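Local coordinates for 2L protein (Yaba-like disease virus, PDB 3IT8) that binds host tumour necrosis factor through an MHC class I-like structure, probably blocking the cytokine from engaging its receptors, at residues Y98-L103 against P209-T214; D181-V186 against D286-Q291. All blocks are in the same frame, centred on the assembly; numbering follows the deposited sequence.

Contact 1: Y98-L103 against P209-T214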
loop_
_atom_site.group_PDB
_atom_site.type_symbol
_atom_site.label_atom_id
_atom_site.label_comp_id
_atom_site.label_asym_id
_atom_site.label_seq_id
_atom_site.Cartn_x
_atom_site.Cartn_y
_atom_site.Cartn_z
ATOM N N TYR D 98 8.707 -30.140 -5.142
ATOM C CA TYR D 98 8.006 -30.421 -6.382
ATOM C C TYR D 98 7.054 -29.316 -6.799
ATOM O O TYR D 98 6.552 -28.559 -5.971
ATOM C CB TYR D 98 7.202 -31.710 -6.231
ATOM C CG TYR D 98 6.120 -31.599 -5.187
ATOM C CD1 TYR D 98 4.839 -31.159 -5.524
ATOM C CD2 TYR D 98 6.389 -31.892 -3.850
ATOM C CE1 TYR D 98 3.848 -31.013 -4.545
ATOM C CE2 TYR D 98 5.416 -31.750 -2.869
ATOM C CZ TYR D 98 4.149 -31.310 -3.217
ATOM O OH TYR D 98 3.206 -31.139 -2.229
ATOM N N GLU D 99 6.824 -29.258 -8.105
ATOM C CA GLU D 99 5.909 -28.331 -8.732
ATOM C C GLU D 99 5.179 -29.214 -9.737
ATOM O O GLU D 99 5.523 -29.249 -10.911
ATOM C CB GLU D 99 6.665 -27.219 -9.445
ATOM C CG GLU D 99 6.451 -25.873 -8.801
ATOM C CD GLU D 99 7.042 -24.724 -9.605
ATOM O OE1 GLU D 99 6.696 -24.584 -10.802
ATOM O OE2 GLU D 99 7.847 -23.951 -9.038
ATOM N N THR D 100 4.200 -29.968 -9.241
ATOM C CA THR D 100 3.384 -30.881 -10.045
ATOM C C THR D 100 2.104 -30.151 -10.453
ATOM O O THR D 100 1.137 -30.124 -9.694
ATOM C CB THR D 100 3.001 -32.116 -9.216
ATOM O OG1 THR D 100 4.189 -32.704 -8.675
ATOM C CG2 THR D 100 2.281 -33.140 -10.070
ATOM N N GLY D 101 2.089 -29.566 -11.647
ATOM C CA GLY D 101 0.913 -28.824 -12.061
ATOM C C GLY D 101 0.718 -27.647 -11.115
ATOM O O GLY D 101 1.659 -26.893 -10.851
ATOM N N LEU D 102 -0.493 -27.493 -10.593
ATOM C CA LEU D 102 -0.784 -26.411 -9.667
ATOM C C LEU D 102 -0.221 -26.684 -8.280
ATOM O O LEU D 102 0.110 -25.747 -7.554
ATOM C CB LEU D 102 -2.290 -26.203 -9.529
ATOM C CG LEU D 102 -3.068 -25.616 -10.698
ATOM C CD1 LEU D 102 -4.489 -25.349 -10.225
ATOM C CD2 LEU D 102 -2.402 -24.333 -11.190
ATOM N N LEU D 103 -0.132 -27.959 -7.912
ATOM C CA LEU D 103 0.378 -28.332 -6.600
ATOM C C LEU D 103 1.875 -28.071 -6.461
ATOM O O LEU D 103 2.624 -28.124 -7.442
ATOM C CB LEU D 103 0.100 -29.807 -6.324
ATOM C CG LEU D 103 -1.344 -30.258 -6.526
ATOM C CD1 LEU D 103 -1.471 -31.726 -6.113
ATOM C CD2 LEU D 103 -2.289 -29.391 -5.713
ATOM N N PRO D 209 7.149 -35.554 -17.560
ATOM C CA PRO D 209 7.604 -35.377 -16.166
ATOM C C PRO D 209 6.820 -36.403 -15.350
ATOM O O PRO D 209 5.598 -36.348 -15.260
ATOM C CB PRO D 209 7.308 -33.914 -15.876
ATOM C CG PRO D 209 6.148 -33.608 -16.781
ATOM C CD PRO D 209 6.416 -34.381 -18.063
ATOM N N PRO D 210 7.530 -37.407 -14.805
ATOM C CA PRO D 210 6.983 -38.518 -14.013
ATOM C C PRO D 210 6.169 -38.227 -12.776
ATOM O O PRO D 210 5.468 -39.111 -12.278
ATOM C CB PRO D 210 8.210 -39.383 -13.728
ATOM C CG PRO D 210 9.324 -38.395 -13.723
ATOM C CD PRO D 210 9.005 -37.448 -14.837
ATOM N N ASP D 211 6.251 -36.999 -12.278
ATOM C CA ASP D 211 5.479 -36.616 -11.104
ATOM C C ASP D 211 4.031 -36.338 -11.492
ATOM O O ASP D 211 3.742 -35.513 -12.369
ATOM C CB ASP D 211 6.094 -35.384 -10.414
ATOM C CG ASP D 211 6.435 -34.250 -11.390
ATOM O OD1 ASP D 211 7.214 -34.483 -12.344
ATOM O OD2 ASP D 211 5.936 -33.119 -11.188
ATOM N N VAL D 212 3.118 -37.047 -10.845
ATOM C CA VAL D 212 1.700 -36.874 -11.100
ATOM C C VAL D 212 0.995 -37.046 -9.789
ATOM O O VAL D 212 1.378 -37.877 -8.974
ATOM C CB VAL D 212 1.147 -37.920 -12.093
ATOM C CG1 VAL D 212 -0.353 -38.024 -11.959
ATOM C CG2 VAL D 212 1.472 -37.502 -13.499
ATOM N N ILE D 213 -0.020 -36.230 -9.572
ATOM C CA ILE D 213 -0.793 -36.336 -8.360
ATOM C C ILE D 213 -2.246 -36.336 -8.743
ATOM O O ILE D 213 -2.667 -35.661 -9.683
ATOM C CB ILE D 213 -0.493 -35.202 -7.375
ATOM C CG1 ILE D 213 0.941 -35.351 -6.861
ATOM C CG2 ILE D 213 -1.461 -35.265 -6.212
ATOM C CD1 ILE D 213 1.370 -34.285 -5.894
ATOM N N THR D 214 -3.010 -37.103 -7.990
ATOM C CA THR D 214 -4.409 -37.272 -8.257
ATOM C C THR D 214 -5.255 -36.972 -7.026
ATOM O O THR D 214 -4.910 -37.369 -5.902
ATOM C CB THR D 214 -4.635 -38.716 -8.729
ATOM O OG1 THR D 214 -5.562 -38.721 -9.801
ATOM C CG2 THR D 214 -5.172 -39.581 -7.611
#

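Contact 2: D181-V186 against D286-Q291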
loop_
_atom_site.group_PDB
_atom_site.type_symbol
_atom_site.label_atom_id
_atom_site.label_comp_id
_atom_site.label_asym_id
_atom_site.label_seq_id
_atom_site.Cartn_x
_atom_site.Cartn_y
_atom_site.Cartn_z
ATOM N N ASP D 181 8.312 -32.419 -22.457
ATOM C CA ASP D 181 7.048 -32.609 -21.761
ATOM C C ASP D 181 6.102 -33.391 -22.659
ATOM O O ASP D 181 6.081 -33.210 -23.880
ATOM C CB ASP D 181 6.431 -31.254 -21.408
ATOM C CG ASP D 181 6.911 -30.728 -20.073
ATOM O OD1 ASP D 181 8.105 -30.888 -19.758
ATOM O OD2 ASP D 181 6.096 -30.143 -19.338
ATOM N N THR D 182 5.322 -34.272 -22.052
ATOM C CA THR D 182 4.362 -35.068 -22.804
ATOM C C THR D 182 3.031 -35.182 -22.069
ATOM O O THR D 182 2.961 -35.703 -20.952
ATOM C CB THR D 182 4.918 -36.461 -23.084
ATOM O OG1 THR D 182 5.937 -36.348 -24.084
ATOM C CG2 THR D 182 3.816 -37.413 -23.549
ATOM N N THR D 183 1.973 -34.689 -22.713
ATOM C CA THR D 183 0.645 -34.710 -22.120
ATOM C C THR D 183 0.019 -36.085 -22.127
ATOM O O THR D 183 0.015 -36.771 -23.128
ATOM C CB THR D 183 -0.275 -33.759 -22.836
ATOM O OG1 THR D 183 0.398 -32.506 -23.012
ATOM C CG2 THR D 183 -1.532 -33.557 -22.018
ATOM N N PRO D 184 -0.536 -36.498 -20.995
ATOM C CA PRO D 184 -1.162 -37.810 -20.883
ATOM C C PRO D 184 -2.596 -37.877 -21.398
ATOM O O PRO D 184 -3.200 -36.861 -21.741
ATOM C CB PRO D 184 -1.102 -38.069 -19.390
ATOM C CG PRO D 184 -1.447 -36.715 -18.850
ATOM C CD PRO D 184 -0.579 -35.793 -19.702
ATOM N N THR D 185 -3.117 -39.100 -21.422
ATOM C CA THR D 185 -4.471 -39.407 -21.837
ATOM C C THR D 185 -5.125 -39.906 -20.571
ATOM O O THR D 185 -4.559 -40.755 -19.890
ATOM C CB THR D 185 -4.488 -40.540 -22.853
ATOM O OG1 THR D 185 -3.949 -40.076 -24.090
ATOM C CG2 THR D 185 -5.894 -41.046 -23.064
ATOM N N VAL D 186 -6.304 -39.399 -20.242
ATOM C CA VAL D 186 -6.951 -39.845 -19.021
ATOM C C VAL D 186 -8.304 -40.452 -19.306
ATOM O O VAL D 186 -9.001 -40.055 -20.245
ATOM C CB VAL D 186 -7.125 -38.680 -18.017
ATOM C CG1 VAL D 186 -7.567 -39.213 -16.660
ATOM C CG2 VAL D 186 -5.832 -37.895 -17.905
ATOM N N ASP D 286 2.337 -31.339 -15.027
ATOM C CA ASP D 286 2.923 -30.156 -15.660
ATOM C C ASP D 286 2.138 -29.723 -16.890
ATOM O O ASP D 286 1.859 -28.539 -17.074
ATOM C CB ASP D 286 4.390 -30.417 -16.003
ATOM C CG ASP D 286 5.316 -30.153 -14.825
ATOM O OD1 ASP D 286 4.823 -30.170 -13.671
ATOM O OD2 ASP D 286 6.532 -29.932 -15.055
ATOM N N THR D 287 1.790 -30.676 -17.741
ATOM C CA THR D 287 0.976 -30.375 -18.909
ATOM C C THR D 287 -0.402 -30.361 -18.259
ATOM O O THR D 287 -0.630 -31.124 -17.332
ATOM C CB THR D 287 1.090 -31.501 -19.956
ATOM O OG1 THR D 287 0.566 -32.725 -19.429
ATOM C CG2 THR D 287 2.563 -31.723 -20.319
ATOM N N LEU D 288 -1.315 -29.511 -18.711
ATOM C CA LEU D 288 -2.643 -29.409 -18.072
ATOM C C LEU D 288 -2.560 -29.163 -16.563
ATOM O O LEU D 288 -2.784 -30.072 -15.783
ATOM C CB LEU D 288 -3.523 -30.661 -18.343
ATOM C CG LEU D 288 -3.423 -32.186 -18.032
ATOM C CD1 LEU D 288 -2.334 -32.796 -18.865
ATOM C CD2 LEU D 288 -3.223 -32.493 -16.566
ATOM N N GLU D 289 -2.247 -27.931 -16.157
ATOM C CA GLU D 289 -2.120 -27.571 -14.734
ATOM C C GLU D 289 -2.986 -28.411 -13.781
ATOM O O GLU D 289 -2.517 -28.879 -12.745
ATOM C CB GLU D 289 -2.417 -26.081 -14.539
ATOM C CG GLU D 289 -1.407 -25.159 -15.215
ATOM C CD GLU D 289 -1.642 -23.688 -14.890
ATOM O OE1 GLU D 289 -2.747 -23.178 -15.179
ATOM O OE2 GLU D 289 -0.718 -23.040 -14.346
ATOM N N ALA D 290 -4.247 -28.606 -14.135
ATOM C CA ALA D 290 -5.142 -29.418 -13.319
ATOM C C ALA D 290 -6.460 -29.630 -14.052
ATOM O O ALA D 290 -7.261 -28.702 -14.178
ATOM C CB ALA D 290 -5.392 -28.755 -11.986
ATOM N N GLN D 291 -6.677 -30.847 -14.550
ATOM C CA GLN D 291 -7.905 -31.178 -15.271
ATOM C C GLN D 291 -8.807 -32.154 -14.527
ATOM O O GLN D 291 -8.335 -33.024 -13.795
ATOM C CB GLN D 291 -7.592 -31.752 -16.637
ATOM C CG GLN D 291 -7.504 -30.713 -17.711
ATOM C CD GLN D 291 -7.679 -31.319 -19.092
ATOM O OE1 GLN D 291 -8.633 -32.070 -19.333
ATOM N NE2 GLN D 291 -6.764 -30.997 -20.010
#

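Contact 1: Y98-L103 against P209-T214
T100 and D211 mark the nearest approach of the two backbones, with 6.2 Å from CA to CA, where the end of strand 90-100 meets the loop that leads into strand 213-218. No backbone hydrogen bond joins the segments; side chains make the connection. The T100 hydroxyl donates to the D211 carboxylate, OG1 to OD2 at 3.1 Å, using the lone pair of OD2 that faces away from the other oxygen. D211 CG stands between its own backbone N and carbonyl carbon (chi1 48°), which brings it to the T100 side; the two side chains run antiparallel past one another. OD2 also accepts a hydrogen bond from the N of I1, so a second donor, probably a charged one, grips the same oxygen. The methyl branch of T100 covers the D211 carbonyl O (CG2 to O 3.6 Å) and reaches on to I213 CG1.

I213 is the apolar centre of the contact. The CD1 of L103 comes to 3.5 Å from I213 CG2 and also touches its CB and CD1, the two side chains crossing obliquely. Y98 contributes more loosely, its ring atom CE1 lying 4.3 Å from I213 CD1 in an oblique approach. A type II' turn from T100 to L103, with G101 at positive phi (63°), reverses the chain and brings L103 back beside T100. E99 points away from 209-214, and its carboxylate pairs with a basic side chain on the chain of another protein. The arrangement is an interdomain joint of an MHC class I-like molecule: the hairpin end of the platform sheet packed, by the residues flanking its turn, on the loop before strand 213-218 of the Ig-like domain and on I213 of that strand.

Contact 2: D181-V186 against D286-Q291
T287 sits against T183 and P184, and D181 and L288 extend the contact to either end. T183 CA and T287 CA lie 5.4 Å apart, the nearest approach of the two backbones. No hydrogen bond crosses between the segments, and the contact is one of van der Waals packing at the surface. T183 lies aslant over T287, its OG1 3.3 Å from T287 CB, while its CG2 turns to the CD1 of L288. The hydroxyl of T287 stands between backbone N and carbonyl carbon (chi1 64°), which brings OG1 to 3.3 Å from CD of the P184 ring. Close beside it, L288 meets that ring tip to tip, CD1 to P184 CD at 3.6 Å. At the far end the D181 side chain lies roughly perpendicular to that of D286, with D181 OD2 touching D286 CB at 3.8 Å. Their carboxylate planes are 33° apart, and D181 OD2 stands 4.3 Å from D286 OD2, so that the two groups, if both are ionised, would repel.

In the Ig-like domain this joins the approach to the first strand, 185-189, to the loop between strands 279-284 and 291-293, the last two of the fold and part of its other sheet.

P184 is backed by V204 and F207 of strand 198-207, and L288 by V283, so each apolar group rests on its own sheet. D286 OD2 accepts a hydrogen bond from the N of I1, whose probable positive charge would ease the repulsion; the D286 side chain also packs on P209.

How the contacts relate
From the N terminus the segments come in the order 98-103, 181-186, 209-214 and 286-291, so the loops closed by the two contacts cross. Contact 1 closes a loop of 105 residues that includes helix 148-174 and joins the platform to the Ig-like domain; contact 2 closes one of 99 residues, without helix, inside the Ig-like domain. Their centres lie 9 Å apart and they touch: L102 N and E289 O probably share a hydrogen bond at 3.3 Å, and G101 N bonds weakly to D286 OD1. The N-terminal residue thus lies between the two contacts, drawn into the interdomain junction.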